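PDB 6A7T: N-acetylglucosamine-specific lectin from Saxidomus purpuratus, which binds N-acetylglucosamine through a C-type lectin fold, recognising the sugar independently of calcium. Local coordinates for residues Gly30-Gly35 against Tyr39-Thr44; Val63-Glu66 against Glu70-Phe73; Phe73-Ile78 against Met125-Tyr130; Gly90-Ala95 against Arg101-Ser106; Ser106-Asn111 against Trp135-His140. All coordinates share one frame; numbering follows the deposited sequence.

Contact 1: Gly30-Gly35 against Tyr39-Thr44; sequences GWEWFG and YLFDET
Glu32 and Tyr39 pair across the antiparallel beta hairpin of strands 32-34 and 37-43, near the N-terminal end of the C-type lectin fold. They form a hydrogen-bonded pair: Glu32 N donates to Tyr39 O at 2.8 Å, and Tyr39 N returns a bond to Glu32 O. Beyond the pair, at the open end of the hairpin, the Trp31 indole lies against Leu40. Leu40 CB sits over the centre of the six-membered ring, 3.5 Å from its centroid and 6° off the normal, a CH-pi contact. Trp31 CG stands beside its own backbone N (chi1 -63°), which carries the indole along the neighbouring strand; Leu40 CD2 follows it to Trp31 CZ2 at 3.8 Å. At this end a water joins the strands, donating to Gly30 O and accepting from Phe41 N. Toward the turn, Tyr39 CE1 rests on Phe34 CB at 3.8 Å, and the tyrosine ring meets the carbonyl oxygens of Glu32 and Phe34 with its edge, in plane. The phenol oxygen continues to the calcium ligand Glu70, a second-shell hydrogen bond that probably helps position that carboxylate. A further water donates to both Phe34 O (3.1 Å) and Tyr39 OH (2.8 Å).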
# COMPACT_ATOMS: atom_id res chain seq x y z
N GLY A 30 -13.68 3.08 -10.19
CA GLY A 30 -14.28 3.79 -9.07
C GLY A 30 -13.59 3.58 -7.73
O GLY A 30 -13.97 4.23 -6.76
N TRP A 31 -12.67 2.61 -7.63
CA TRP A 31 -11.89 2.39 -6.41
C TRP A 31 -10.55 3.13 -6.51
O TRP A 31 -10.10 3.43 -7.61
CB TRP A 31 -11.67 0.91 -6.19
CG TRP A 31 -12.90 0.09 -5.97
CD1 TRP A 31 -13.99 -0.05 -6.78
CD2 TRP A 31 -13.14 -0.80 -4.87
NE1 TRP A 31 -14.88 -0.96 -6.28
CE2 TRP A 31 -14.38 -1.42 -5.09
CE3 TRP A 31 -12.43 -1.10 -3.69
CZ2 TRP A 31 -14.95 -2.31 -4.19
CZ3 TRP A 31 -13.00 -1.94 -2.78
CH2 TRP A 31 -14.23 -2.57 -3.04
N GLU A 32 -9.96 3.42 -5.36
CA GLU A 32 -8.67 4.11 -5.25
C GLU A 32 -7.68 3.24 -4.50
O GLU A 32 -8.01 2.61 -3.55
CB GLU A 32 -8.79 5.37 -4.41
CG GLU A 32 -9.49 6.49 -5.09
CD GLU A 32 -9.25 7.73 -4.23
OE1 GLU A 32 -10.24 8.39 -3.86
OE2 GLU A 32 -8.03 8.02 -3.94
N TRP A 33 -6.40 3.30 -4.90
CA TRP A 33 -5.32 2.54 -4.25
C TRP A 33 -4.56 3.41 -3.25
O TRP A 33 -4.25 4.57 -3.54
CB TRP A 33 -4.36 2.02 -5.31
CG TRP A 33 -3.32 1.08 -4.81
CD1 TRP A 33 -3.45 -0.28 -4.77
CD2 TRP A 33 -2.01 1.37 -4.28
NE1 TRP A 33 -2.29 -0.84 -4.31
CE2 TRP A 33 -1.40 0.14 -4.01
CE3 TRP A 33 -1.27 2.55 -4.09
CZ2 TRP A 33 -0.12 0.02 -3.46
CZ3 TRP A 33 0.01 2.43 -3.57
CH2 TRP A 33 0.57 1.20 -3.24
N PHE A 34 -4.23 2.80 -2.13
CA PHE A 34 -3.32 3.38 -1.17
C PHE A 34 -2.74 2.26 -0.31
O PHE A 34 -3.47 1.44 0.21
CB PHE A 34 -4.04 4.41 -0.30
CG PHE A 34 -3.16 4.93 0.81
CD1 PHE A 34 -2.19 5.88 0.52
CD2 PHE A 34 -3.20 4.37 2.07
CE1 PHE A 34 -1.32 6.30 1.51
CE2 PHE A 34 -2.36 4.83 3.07
CZ PHE A 34 -1.43 5.79 2.78
N GLY A 35 -1.41 2.21 -0.16
CA GLY A 35 -0.84 1.42 0.94
C GLY A 35 -1.09 -0.08 0.83
O GLY A 35 -1.18 -0.76 1.84
N TYR A 39 -9.73 0.95 -2.16
CA TYR A 39 -10.81 1.54 -1.37
C TYR A 39 -11.95 2.01 -2.27
O TYR A 39 -11.73 2.66 -3.31
CB TYR A 39 -10.31 2.75 -0.61
CG TYR A 39 -9.18 2.45 0.35
CD1 TYR A 39 -7.87 2.30 -0.09
CD2 TYR A 39 -9.42 2.32 1.71
CE1 TYR A 39 -6.83 1.99 0.78
CE2 TYR A 39 -8.38 2.11 2.60
CZ TYR A 39 -7.09 1.89 2.13
OH TYR A 39 -6.12 1.66 3.06
N LEU A 40 -13.18 1.82 -1.74
CA LEU A 40 -14.39 2.35 -2.36
C LEU A 40 -15.06 3.28 -1.36
O LEU A 40 -15.45 2.83 -0.28
CB LEU A 40 -15.32 1.18 -2.69
CG LEU A 40 -16.66 1.59 -3.34
CD1 LEU A 40 -16.45 2.23 -4.68
CD2 LEU A 40 -17.58 0.40 -3.49
N PHE A 41 -15.20 4.56 -1.74
CA PHE A 41 -15.94 5.54 -1.00
C PHE A 41 -17.36 5.55 -1.56
O PHE A 41 -17.63 6.24 -2.56
CB PHE A 41 -15.20 6.88 -1.06
CG PHE A 41 -13.83 6.84 -0.43
CD1 PHE A 41 -12.74 6.35 -1.15
CD2 PHE A 41 -13.61 7.32 0.86
CE1 PHE A 41 -11.47 6.33 -0.58
CE2 PHE A 41 -12.34 7.28 1.42
CZ PHE A 41 -11.27 6.80 0.70
N ASP A 42 -18.18 4.65 -1.02
CA ASP A 42 -19.48 4.39 -1.62
C ASP A 42 -20.51 5.38 -1.08
O ASP A 42 -20.67 5.52 0.12
CB ASP A 42 -19.92 2.95 -1.42
CG ASP A 42 -21.05 2.60 -2.40
OD1 ASP A 42 -20.77 2.33 -3.60
OD2 ASP A 42 -22.19 2.67 -1.99
N GLU A 43 -21.26 6.01 -2.00
CA GLU A 43 -22.13 7.11 -1.63
C GLU A 43 -23.58 6.67 -1.46
O GLU A 43 -24.45 7.52 -1.16
CB GLU A 43 -21.97 8.21 -2.67
CG GLU A 43 -20.57 8.78 -2.63
CD GLU A 43 -20.40 10.04 -3.43
OE1 GLU A 43 -21.25 10.25 -4.34
OE2 GLU A 43 -19.45 10.80 -3.13
N THR A 44 -23.86 5.40 -1.64
CA THR A 44 -25.19 4.87 -1.36
C THR A 44 -25.38 4.82 0.16
O THR A 44 -24.53 4.37 0.88
CB THR A 44 -25.45 3.48 -1.93
OG1 THR A 44 -25.44 3.57 -3.36
CG2 THR A 44 -26.78 2.89 -1.50
O HOH W 1 -14.07 5.37 -4.32
O HOH W 2 -3.67 0.33 3.11

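Contact 2: Val63-Glu66 against Glu70-Phe73; sequences VTVE and EDDF. With CA (calcium ion), chain C.
This is a metal-bridged contact between the loop 63-66, which follows strand 61-62, and helix 68-78, buried in the C-type lectin domain. The calcium ion draws Thr64, Glu66 and Glu70 together. Thr64 gives its backbone O at 2.4 Å from the calcium, Glu66 a single oxygen, OE1, at 2.3 Å, and Glu70 both carboxylate oxygens, OE1 at 2.4 Å and OE2 at 2.6 Å. Two waters and Glu153 from strand 148-154 complete the shell. Glu70 is stretched out, CG anti to the backbone N (chi1 -174°) and the chain straight beyond it, so that the helix holds its carboxylate out to the ion, with both oxygens bound. Glu66 instead bends at chi2 (89°) to fold back to the metal. The close approach of Glu66 OE1 and Glu70 OE2, 3.0 Å, is one of two anionic oxygens sharing the cation, which probably offsets their repulsion. Glu70 OE2 also accepts from Glu66 N on its anti side, while OE1 has its second-shell partner in Tyr39. Away from the ion, Val65 CG1 packs on Asp71 CB at 3.8 Å. Thr64 OG1 fixes the non-coordinating oxygen of Glu66, donating to the syn side of OE2 at 2.7 Å.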
# COMPACT_ATOMS: atom_id res chain seq x y z
N VAL A 63 -13.66 -0.42 5.97
CA VAL A 63 -12.29 -0.03 6.18
C VAL A 63 -11.88 -0.12 7.64
O VAL A 63 -12.62 0.24 8.51
CB VAL A 63 -12.04 1.38 5.63
CG1 VAL A 63 -12.81 2.44 6.40
CG2 VAL A 63 -10.55 1.68 5.56
N THR A 64 -10.67 -0.63 7.88
CA THR A 64 -10.06 -0.64 9.21
C THR A 64 -8.81 0.24 9.12
O THR A 64 -8.20 0.27 8.10
CB THR A 64 -9.75 -2.07 9.63
OG1 THR A 64 -8.85 -2.58 8.66
CG2 THR A 64 -11.02 -2.88 9.68
N VAL A 65 -8.56 1.06 10.17
CA VAL A 65 -7.59 2.17 10.07
C VAL A 65 -6.48 1.94 11.09
O VAL A 65 -6.62 2.31 12.26
CB VAL A 65 -8.25 3.54 10.24
CG1 VAL A 65 -7.25 4.67 9.94
CG2 VAL A 65 -9.50 3.68 9.38
N GLU A 66 -5.46 1.26 10.60
CA GLU A 66 -4.36 0.74 11.44
C GLU A 66 -3.28 1.79 11.70
O GLU A 66 -2.50 1.61 12.66
CB GLU A 66 -3.71 -0.45 10.75
CG GLU A 66 -4.58 -1.71 10.85
CD GLU A 66 -5.60 -1.91 9.73
OE1 GLU A 66 -5.53 -1.21 8.67
OE2 GLU A 66 -6.48 -2.76 9.95
N GLU A 70 -2.79 5.94 6.96
CA GLU A 70 -4.06 5.51 6.29
C GLU A 70 -5.16 6.49 6.64
O GLU A 70 -6.03 6.82 5.80
CB GLU A 70 -4.41 4.07 6.70
CG GLU A 70 -5.63 3.49 5.94
CD GLU A 70 -5.96 2.06 6.34
OE1 GLU A 70 -6.69 1.41 5.60
OE2 GLU A 70 -5.45 1.53 7.38
N ASP A 71 -5.14 6.94 7.89
CA ASP A 71 -6.09 7.92 8.39
C ASP A 71 -6.01 9.17 7.50
O ASP A 71 -7.04 9.71 7.08
CB ASP A 71 -5.82 8.23 9.85
CG ASP A 71 -6.77 9.23 10.47
OD1 ASP A 71 -7.95 8.93 10.59
OD2 ASP A 71 -6.26 10.34 10.87
N ASP A 72 -4.79 9.60 7.21
CA ASP A 72 -4.59 10.81 6.41
C ASP A 72 -5.14 10.61 5.00
O ASP A 72 -5.81 11.51 4.44
CB ASP A 72 -3.10 11.24 6.44
CG ASP A 72 -2.59 11.80 7.78
OD1 ASP A 72 -3.41 12.13 8.67
OD2 ASP A 72 -1.32 11.89 7.95
N PHE A 73 -4.85 9.47 4.38
CA PHE A 73 -5.34 9.15 3.09
C PHE A 73 -6.85 9.30 3.09
O PHE A 73 -7.42 9.92 2.22
CB PHE A 73 -4.92 7.74 2.66
CG PHE A 73 -5.72 7.21 1.52
CD1 PHE A 73 -5.58 7.75 0.24
CD2 PHE A 73 -6.66 6.21 1.73
CE1 PHE A 73 -6.38 7.30 -0.81
CE2 PHE A 73 -7.44 5.76 0.68
CZ PHE A 73 -7.29 6.28 -0.59
CA CA C . -6.58 -0.75 6.66
O HOH W 3 -4.25 -1.12 5.91
O HOH W 4 -6.52 -3.24 6.70

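Contact 3: Phe73-Ile78 against Met125-Tyr130; sequences FIRGVI and MDYLNY
Tyr127 turns its ring toward the helix with CG beside the backbone N (chi1 -85°), and Ile74 holds CG2 anti to its own N, where the methyl lies over one face of that ring. CG2 stands 4.0 Å from the ring centroid, 24° off the normal, offset toward the rim above CE2 and CZ: a CH-pi contact in which the two side chains meet at about a right angle. One helical turn later, Ile78 brings CD1 to the root of the tyrosine, 3.6 Å from Tyr127 CB, approaching the ring obliquely. Both methyls come from the same side of the ring plane, Ile74 CG2 over the outer half and Ile78 CD1 near its stem. The contact seats helix 68-78 on strand 124-130, in the sheet it shares with strands 86-94 and 136-140 of the C-type lectin domain; the short segment axes are 10.8 Å apart and inclined at 51°. Arg75 brings NH2 to the ring's edge, near its plane, 4.3 Å from Tyr127 CE1. That guanidinium is held by a salt bridge to Asp71 OD2 and a hydrogen bond to Trp135 O. The other carboxylate oxygen of Asp71, OD1, is hydrogen-bonded to Tyr127 OH.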
# COMPACT_ATOMS: atom_id res chain seq x y z
N PHE A 73 -4.85 9.47 4.38
CA PHE A 73 -5.34 9.15 3.09
C PHE A 73 -6.85 9.30 3.09
O PHE A 73 -7.42 9.92 2.22
CB PHE A 73 -4.92 7.74 2.66
CG PHE A 73 -5.72 7.21 1.52
CD1 PHE A 73 -5.58 7.75 0.24
CD2 PHE A 73 -6.66 6.21 1.73
CE1 PHE A 73 -6.38 7.30 -0.81
CE2 PHE A 73 -7.44 5.76 0.68
CZ PHE A 73 -7.29 6.28 -0.59
N ILE A 74 -7.53 8.64 4.05
CA ILE A 74 -9.00 8.63 4.05
C ILE A 74 -9.51 10.06 4.19
O ILE A 74 -10.42 10.46 3.46
CB ILE A 74 -9.53 7.71 5.16
CG1 ILE A 74 -9.20 6.25 4.84
CG2 ILE A 74 -11.01 7.94 5.38
CD1 ILE A 74 -9.31 5.31 6.00
N ARG A 75 -8.92 10.81 5.13
CA ARG A 75 -9.35 12.17 5.37
C ARG A 75 -9.19 12.98 4.08
O ARG A 75 -10.04 13.83 3.78
CB ARG A 75 -8.59 12.79 6.54
CG ARG A 75 -9.16 14.16 6.91
CD ARG A 75 -8.48 14.76 8.11
NE ARG A 75 -8.72 13.99 9.31
CZ ARG A 75 -7.92 13.08 9.83
NH1 ARG A 75 -6.70 12.88 9.37
NH2 ARG A 75 -8.39 12.35 10.83
N GLY A 76 -8.08 12.76 3.38
CA GLY A 76 -7.82 13.45 2.07
C GLY A 76 -8.95 13.32 1.08
O GLY A 76 -9.29 14.29 0.39
N VAL A 77 -9.57 12.13 0.98
CA VAL A 77 -10.66 11.89 0.08
C VAL A 77 -11.95 12.51 0.64
O VAL A 77 -12.60 13.34 -0.04
CB VAL A 77 -10.83 10.38 -0.20
CG1 VAL A 77 -12.01 10.11 -1.12
CG2 VAL A 77 -9.57 9.78 -0.81
N ILE A 78 -12.34 12.16 1.87
CA ILE A 78 -13.68 12.54 2.32
C ILE A 78 -13.78 14.06 2.59
O ILE A 78 -14.83 14.63 2.44
CB ILE A 78 -14.13 11.66 3.51
CG1 ILE A 78 -13.30 11.87 4.76
CG2 ILE A 78 -14.13 10.23 3.04
CD1 ILE A 78 -13.61 10.90 5.86
N MET A 125 -18.74 2.72 14.42
CA MET A 125 -17.89 3.88 14.18
C MET A 125 -18.10 4.47 12.79
O MET A 125 -18.36 3.78 11.80
CB MET A 125 -16.42 3.54 14.38
CG MET A 125 -16.08 3.01 15.80
SD MET A 125 -14.49 2.32 16.02
CE MET A 125 -13.48 3.75 15.61
N ASP A 126 -17.90 5.78 12.75
CA ASP A 126 -17.82 6.56 11.52
C ASP A 126 -16.64 7.53 11.58
O ASP A 126 -16.03 7.71 12.61
CB ASP A 126 -19.15 7.26 11.25
CG ASP A 126 -19.63 8.29 12.25
OD1 ASP A 126 -18.80 8.78 13.01
OD2 ASP A 126 -20.82 8.64 12.16
N TYR A 127 -16.26 8.07 10.42
CA TYR A 127 -15.61 9.40 10.32
C TYR A 127 -16.76 10.39 10.34
O TYR A 127 -17.70 10.23 9.59
CB TYR A 127 -14.80 9.56 9.03
CG TYR A 127 -13.40 9.02 9.12
CD1 TYR A 127 -12.32 9.79 9.53
CD2 TYR A 127 -13.15 7.70 8.77
CE1 TYR A 127 -11.04 9.26 9.60
CE2 TYR A 127 -11.89 7.15 8.89
CZ TYR A 127 -10.81 7.92 9.29
OH TYR A 127 -9.56 7.37 9.41
N LEU A 128 -16.64 11.46 11.13
CA LEU A 128 -17.65 12.49 11.21
C LEU A 128 -16.97 13.86 11.05
O LEU A 128 -15.85 14.01 11.55
CB LEU A 128 -18.28 12.41 12.60
CG LEU A 128 -19.29 13.49 12.97
CD1 LEU A 128 -20.53 13.50 12.10
CD2 LEU A 128 -19.68 13.38 14.45
N ASN A 129 -17.69 14.77 10.40
CA ASN A 129 -17.30 16.19 10.33
C ASN A 129 -18.45 17.01 10.90
O ASN A 129 -19.42 17.31 10.21
CB ASN A 129 -16.99 16.56 8.90
CG ASN A 129 -16.49 17.97 8.77
OD1 ASN A 129 -15.71 18.42 9.61
ND2 ASN A 129 -16.93 18.62 7.72
N TYR A 130 -18.34 17.33 12.18
CA TYR A 130 -19.37 18.10 12.85
C TYR A 130 -18.81 18.72 14.14
O TYR A 130 -18.28 18.05 15.02
CB TYR A 130 -20.63 17.26 13.12
CG TYR A 130 -21.77 18.06 13.72
CD1 TYR A 130 -22.31 19.15 13.06
CD2 TYR A 130 -22.27 17.75 14.97
CE1 TYR A 130 -23.32 19.90 13.61
CE2 TYR A 130 -23.29 18.50 15.54
CZ TYR A 130 -23.81 19.58 14.87
OH TYR A 130 -24.83 20.31 15.43

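Contact 4: Gly90-Ala95 against Arg101-Ser106; sequences GGSWDA and RWIDGS
Gly91 and Trp102 form an antiparallel non-hydrogen-bonded pair, and Ser92 and Arg101 the hydrogen-bonded pair beside it, in the beta hairpin of strands 86-94 and 99-102. Arg101 N reaches Ser92 O at 3.0 Å in an almost straight bond (176° at the hydrogen), and Ser92 N donates back to Arg101 O. One step on, Ile103 N closes the ladder on Gly90 O at 2.8 Å. The same carbonyl oxygen lies at the edge of the Trp102 indole, 3.1 Å from CE3 and near the ring plane, while Ile103 CG1 and CG2 both pack against it. Close approach of the strands here, 4.2 Å between the CA atoms of Gly91 and Trp102, goes with the absence of side chains on Gly90 and Gly91. On the face of Ser92 and Arg101, Arg101 CG meets Asp94 CB at 3.5 Å. The arginine chain bends at chi2 and chi3 (-69° and -73°) back to its own segment, where NE and NH2 both donate to Gly105 O. Glu99 pairs with NH1 and Asp94 OD1 accepts from His97 N. Asp94 and Arg101 thus touch through carbon, OD2 staying 5.5 Å from NE, and any attraction between their charges is probably only longer-range.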
# COMPACT_ATOMS: atom_id res chain seq x y z
N GLY A 90 -15.23 0.31 9.54
CA GLY A 90 -15.21 -1.08 10.02
C GLY A 90 -14.76 -1.19 11.47
O GLY A 90 -13.91 -2.03 11.78
N GLY A 91 -15.39 -0.40 12.35
CA GLY A 91 -15.16 -0.56 13.81
C GLY A 91 -16.46 -0.51 14.56
O GLY A 91 -17.44 0.11 14.18
N SER A 92 -16.50 -1.21 15.69
CA SER A 92 -17.72 -1.37 16.43
C SER A 92 -17.34 -1.98 17.79
O SER A 92 -16.27 -2.46 18.00
CB SER A 92 -18.76 -2.25 15.73
OG SER A 92 -18.31 -3.58 15.67
N TRP A 93 -18.33 -1.96 18.65
CA TRP A 93 -18.25 -2.46 20.00
C TRP A 93 -18.16 -3.98 19.96
O TRP A 93 -19.02 -4.65 19.38
CB TRP A 93 -19.46 -2.03 20.81
CG TRP A 93 -19.39 -2.47 22.24
CD1 TRP A 93 -20.02 -3.54 22.82
CD2 TRP A 93 -18.64 -1.82 23.27
NE1 TRP A 93 -19.70 -3.60 24.16
CE2 TRP A 93 -18.86 -2.55 24.46
CE3 TRP A 93 -17.83 -0.69 23.30
CZ2 TRP A 93 -18.29 -2.17 25.67
CZ3 TRP A 93 -17.25 -0.33 24.49
CH2 TRP A 93 -17.48 -1.05 25.65
N ASP A 94 -17.13 -4.47 20.61
CA ASP A 94 -16.94 -5.92 20.79
C ASP A 94 -17.32 -6.24 22.23
O ASP A 94 -16.64 -5.75 23.14
CB ASP A 94 -15.50 -6.31 20.56
CG ASP A 94 -15.21 -7.80 20.59
OD1 ASP A 94 -15.22 -8.40 21.70
OD2 ASP A 94 -14.97 -8.34 19.46
N ALA A 95 -18.38 -7.03 22.41
CA ALA A 95 -18.96 -7.21 23.73
C ALA A 95 -18.00 -8.05 24.58
O ALA A 95 -17.92 -7.84 25.82
CB ALA A 95 -20.34 -7.78 23.65
N ARG A 101 -13.38 -2.40 18.68
CA ARG A 101 -12.45 -3.19 17.91
C ARG A 101 -12.78 -3.03 16.41
O ARG A 101 -13.91 -2.75 16.04
CB ARG A 101 -12.57 -4.68 18.26
CG ARG A 101 -12.38 -5.01 19.74
CD ARG A 101 -10.97 -4.81 20.22
NE ARG A 101 -10.05 -5.83 19.73
CZ ARG A 101 -9.10 -6.42 20.47
NH1 ARG A 101 -8.86 -5.97 21.68
NH2 ARG A 101 -8.43 -7.46 19.97
N TRP A 102 -11.76 -3.21 15.59
CA TRP A 102 -11.98 -3.32 14.15
C TRP A 102 -12.74 -4.60 13.88
O TRP A 102 -12.67 -5.54 14.64
CB TRP A 102 -10.67 -3.27 13.38
CG TRP A 102 -9.94 -1.98 13.56
CD1 TRP A 102 -8.70 -1.81 14.08
CD2 TRP A 102 -10.41 -0.67 13.22
NE1 TRP A 102 -8.34 -0.48 14.10
CE2 TRP A 102 -9.38 0.24 13.60
CE3 TRP A 102 -11.59 -0.17 12.66
CZ2 TRP A 102 -9.51 1.61 13.39
CZ3 TRP A 102 -11.74 1.19 12.51
CH2 TRP A 102 -10.71 2.07 12.89
N ILE A 103 -13.44 -4.63 12.74
CA ILE A 103 -14.35 -5.77 12.48
C ILE A 103 -13.59 -7.07 12.16
O ILE A 103 -14.23 -8.12 12.21
CB ILE A 103 -15.36 -5.44 11.38
CG1 ILE A 103 -14.65 -5.03 10.10
CG2 ILE A 103 -16.40 -4.45 11.89
CD1 ILE A 103 -15.55 -5.08 8.88
N ASP A 104 -12.29 -7.02 11.88
CA ASP A 104 -11.48 -8.26 11.86
C ASP A 104 -11.12 -8.76 13.26
O ASP A 104 -10.34 -9.76 13.37
CB ASP A 104 -10.18 -8.10 11.08
CG ASP A 104 -9.23 -7.01 11.58
OD1 ASP A 104 -9.51 -6.39 12.60
OD2 ASP A 104 -8.21 -6.80 10.90
N GLY A 105 -11.61 -8.09 14.30
CA GLY A 105 -11.38 -8.44 15.70
C GLY A 105 -10.21 -7.72 16.36
O GLY A 105 -10.07 -7.80 17.63
N SER A 106 -9.41 -6.99 15.57
CA SER A 106 -8.12 -6.42 16.03
C SER A 106 -8.33 -5.17 16.88
O SER A 106 -9.34 -4.48 16.78
CB SER A 106 -7.18 -6.15 14.90
OG SER A 106 -7.67 -5.14 14.02
O HOH W 5 -15.78 -4.98 16.06

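Contact 5: Ser106-Asn111 against Trp135-His140; sequences SSISFN and WQWNDH
Trp137 reaches toward the 106-111 loop from strand 136-140, its CB directed at that segment and CG beside the backbone N (chi1 -45°). Beyond the five-membered ring, the contacts gather at the far rim of the indole. CZ2 meets Phe110 CD2 at 3.7 Å and, slightly farther off, CE2 of the same ring. CH2, next round the rim, lies 3.6 Å from Phe110 CD2 and 3.1 Å from Phe110 O, which sits at the indole edge near its plane. CZ3 is shared between that carbonyl oxygen and Ile108 CG2, the methyl approaching obliquely to 3.4 Å. Phenyl and indole also meet obliquely, with planes at 77° and centroids of the six-membered rings 5.7 Å apart. Phe110 CG is anti to its backbone N (chi1 161°), which swings the phenyl to the CZ2 side, while Ile108, at the centre of an inverse gamma turn, takes the CZ3 side. Trp137 packs this long loop of the C-type lectin fold against strand 136-140, which also carries Asn138 and His140 of the N-acetylglucosamine site, with no sugar bound here. Around it, Tyr127 of strand 124-130 and Trp113 meet the indole edge-to-face, and Phe110 packs on Ser68 and Asp71 of helix 68-78.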
# COMPACT_ATOMS: atom_id res chain seq x y z
N SER A 106 -9.41 -6.99 15.57
CA SER A 106 -8.12 -6.42 16.03
C SER A 106 -8.33 -5.17 16.88
O SER A 106 -9.34 -4.48 16.78
CB SER A 106 -7.18 -6.15 14.90
OG SER A 106 -7.67 -5.14 14.02
N SER A 107 -7.37 -4.91 17.79
CA SER A 107 -7.44 -3.73 18.69
C SER A 107 -7.19 -2.46 17.87
O SER A 107 -6.46 -2.53 16.89
CB SER A 107 -6.44 -3.78 19.82
OG SER A 107 -5.17 -4.13 19.30
N ILE A 108 -7.80 -1.37 18.32
CA ILE A 108 -7.67 -0.04 17.70
C ILE A 108 -6.41 0.60 18.30
O ILE A 108 -6.50 1.30 19.32
CB ILE A 108 -8.97 0.78 17.86
CG1 ILE A 108 -10.19 -0.00 17.36
CG2 ILE A 108 -8.83 2.11 17.14
CD1 ILE A 108 -11.49 0.79 17.20
N SER A 109 -5.27 0.34 17.65
CA SER A 109 -3.91 0.77 18.08
C SER A 109 -3.67 2.26 17.81
O SER A 109 -2.92 2.90 18.53
CB SER A 109 -2.84 -0.04 17.41
OG SER A 109 -2.87 -1.40 17.86
N PHE A 110 -4.26 2.78 16.74
CA PHE A 110 -4.09 4.17 16.36
C PHE A 110 -5.28 4.97 16.87
O PHE A 110 -6.41 4.57 16.63
CB PHE A 110 -3.94 4.28 14.84
CG PHE A 110 -4.21 5.66 14.32
CD1 PHE A 110 -3.26 6.66 14.43
CD2 PHE A 110 -5.43 5.98 13.75
CE1 PHE A 110 -3.52 7.94 13.97
CE2 PHE A 110 -5.70 7.26 13.30
CZ PHE A 110 -4.73 8.23 13.40
N ASN A 111 -5.05 6.09 17.57
CA ASN A 111 -6.16 6.87 18.16
C ASN A 111 -6.62 7.97 17.18
O ASN A 111 -6.14 9.07 17.18
CB ASN A 111 -5.83 7.44 19.54
CG ASN A 111 -7.01 8.14 20.19
OD1 ASN A 111 -8.12 8.16 19.65
ND2 ASN A 111 -6.80 8.71 21.37
N TRP A 135 -13.40 15.36 10.71
CA TRP A 135 -13.04 14.16 10.00
C TRP A 135 -12.21 13.23 10.91
O TRP A 135 -11.10 12.85 10.63
CB TRP A 135 -12.38 14.47 8.65
CG TRP A 135 -13.34 15.04 7.65
CD1 TRP A 135 -13.21 16.24 7.00
CD2 TRP A 135 -14.60 14.48 7.23
NE1 TRP A 135 -14.27 16.42 6.16
CE2 TRP A 135 -15.14 15.39 6.29
CE3 TRP A 135 -15.30 13.30 7.51
CZ2 TRP A 135 -16.34 15.13 5.62
CZ3 TRP A 135 -16.50 13.08 6.88
CH2 TRP A 135 -17.04 14.00 5.98
N GLN A 136 -12.83 12.89 12.04
CA GLN A 136 -12.27 11.98 13.04
C GLN A 136 -13.38 11.00 13.42
O GLN A 136 -14.58 11.20 13.08
CB GLN A 136 -11.77 12.78 14.25
CG GLN A 136 -10.53 13.61 13.95
CD GLN A 136 -10.29 14.61 15.05
OE1 GLN A 136 -11.14 15.44 15.39
NE2 GLN A 136 -9.15 14.47 15.67
N TRP A 137 -13.04 10.00 14.21
CA TRP A 137 -14.03 8.95 14.49
C TRP A 137 -15.04 9.36 15.57
O TRP A 137 -14.69 10.08 16.51
CB TRP A 137 -13.35 7.63 14.88
CG TRP A 137 -12.21 7.19 14.04
CD1 TRP A 137 -12.02 7.39 12.71
CD2 TRP A 137 -11.13 6.37 14.49
NE1 TRP A 137 -10.86 6.82 12.33
CE2 TRP A 137 -10.28 6.19 13.40
CE3 TRP A 137 -10.76 5.83 15.73
CZ2 TRP A 137 -9.11 5.47 13.46
CZ3 TRP A 137 -9.56 5.16 15.80
CH2 TRP A 137 -8.77 4.92 14.69
N ASN A 138 -16.32 8.96 15.40
CA ASN A 138 -17.40 9.15 16.35
C ASN A 138 -18.13 7.80 16.50
O ASN A 138 -18.11 6.96 15.56
CB ASN A 138 -18.46 10.14 15.88
CG ASN A 138 -19.47 10.45 16.94
OD1 ASN A 138 -19.08 10.58 18.08
ND2 ASN A 138 -20.75 10.53 16.57
N ASP A 139 -18.71 7.57 17.67
CA ASP A 139 -19.51 6.36 17.98
C ASP A 139 -20.99 6.70 17.89
O ASP A 139 -21.46 7.66 18.52
CB ASP A 139 -19.19 5.86 19.40
CG ASP A 139 -19.45 6.92 20.48
OD1 ASP A 139 -18.75 7.95 20.43
OD2 ASP A 139 -20.41 6.75 21.26
N HIS A 140 -21.76 5.91 17.13
CA HIS A 140 -23.15 6.08 16.93
C HIS A 140 -23.84 4.79 17.44
O HIS A 140 -23.41 3.70 17.09
CB HIS A 140 -23.52 6.32 15.45
CG HIS A 140 -24.96 6.61 15.21
ND1 HIS A 140 -25.53 7.82 15.59
CD2 HIS A 140 -25.95 5.93 14.57
CE1 HIS A 140 -26.79 7.85 15.21
NE2 HIS A 140 -27.09 6.69 14.61

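Overall arrangement
Contact 1 comes first along the chain, in the sheet that also holds strands 148-154 and 61-62; contacts 3, 4 and 5 all reach the second sheet, of strands 99-102, 86-94, 124-130 and 136-140. Contact 2 lies between them, its centre about 12 Å from that of contact 1 and about 10 Å from that of contact 5. Helix 68-78 serves contacts 2 and 3, which share Phe73. Contact 4 is nested within the loop closed by contact 3, whereas contacts 3 and 5 interleave. Contacts 1 and 4, about 21 Å apart between centres, lie on opposite sides of the chain's centre. The calcium site thus sits between the N-terminal hairpin and the sheet whose strand 136-140 carries Asn138 and His140, consistent with a structural role.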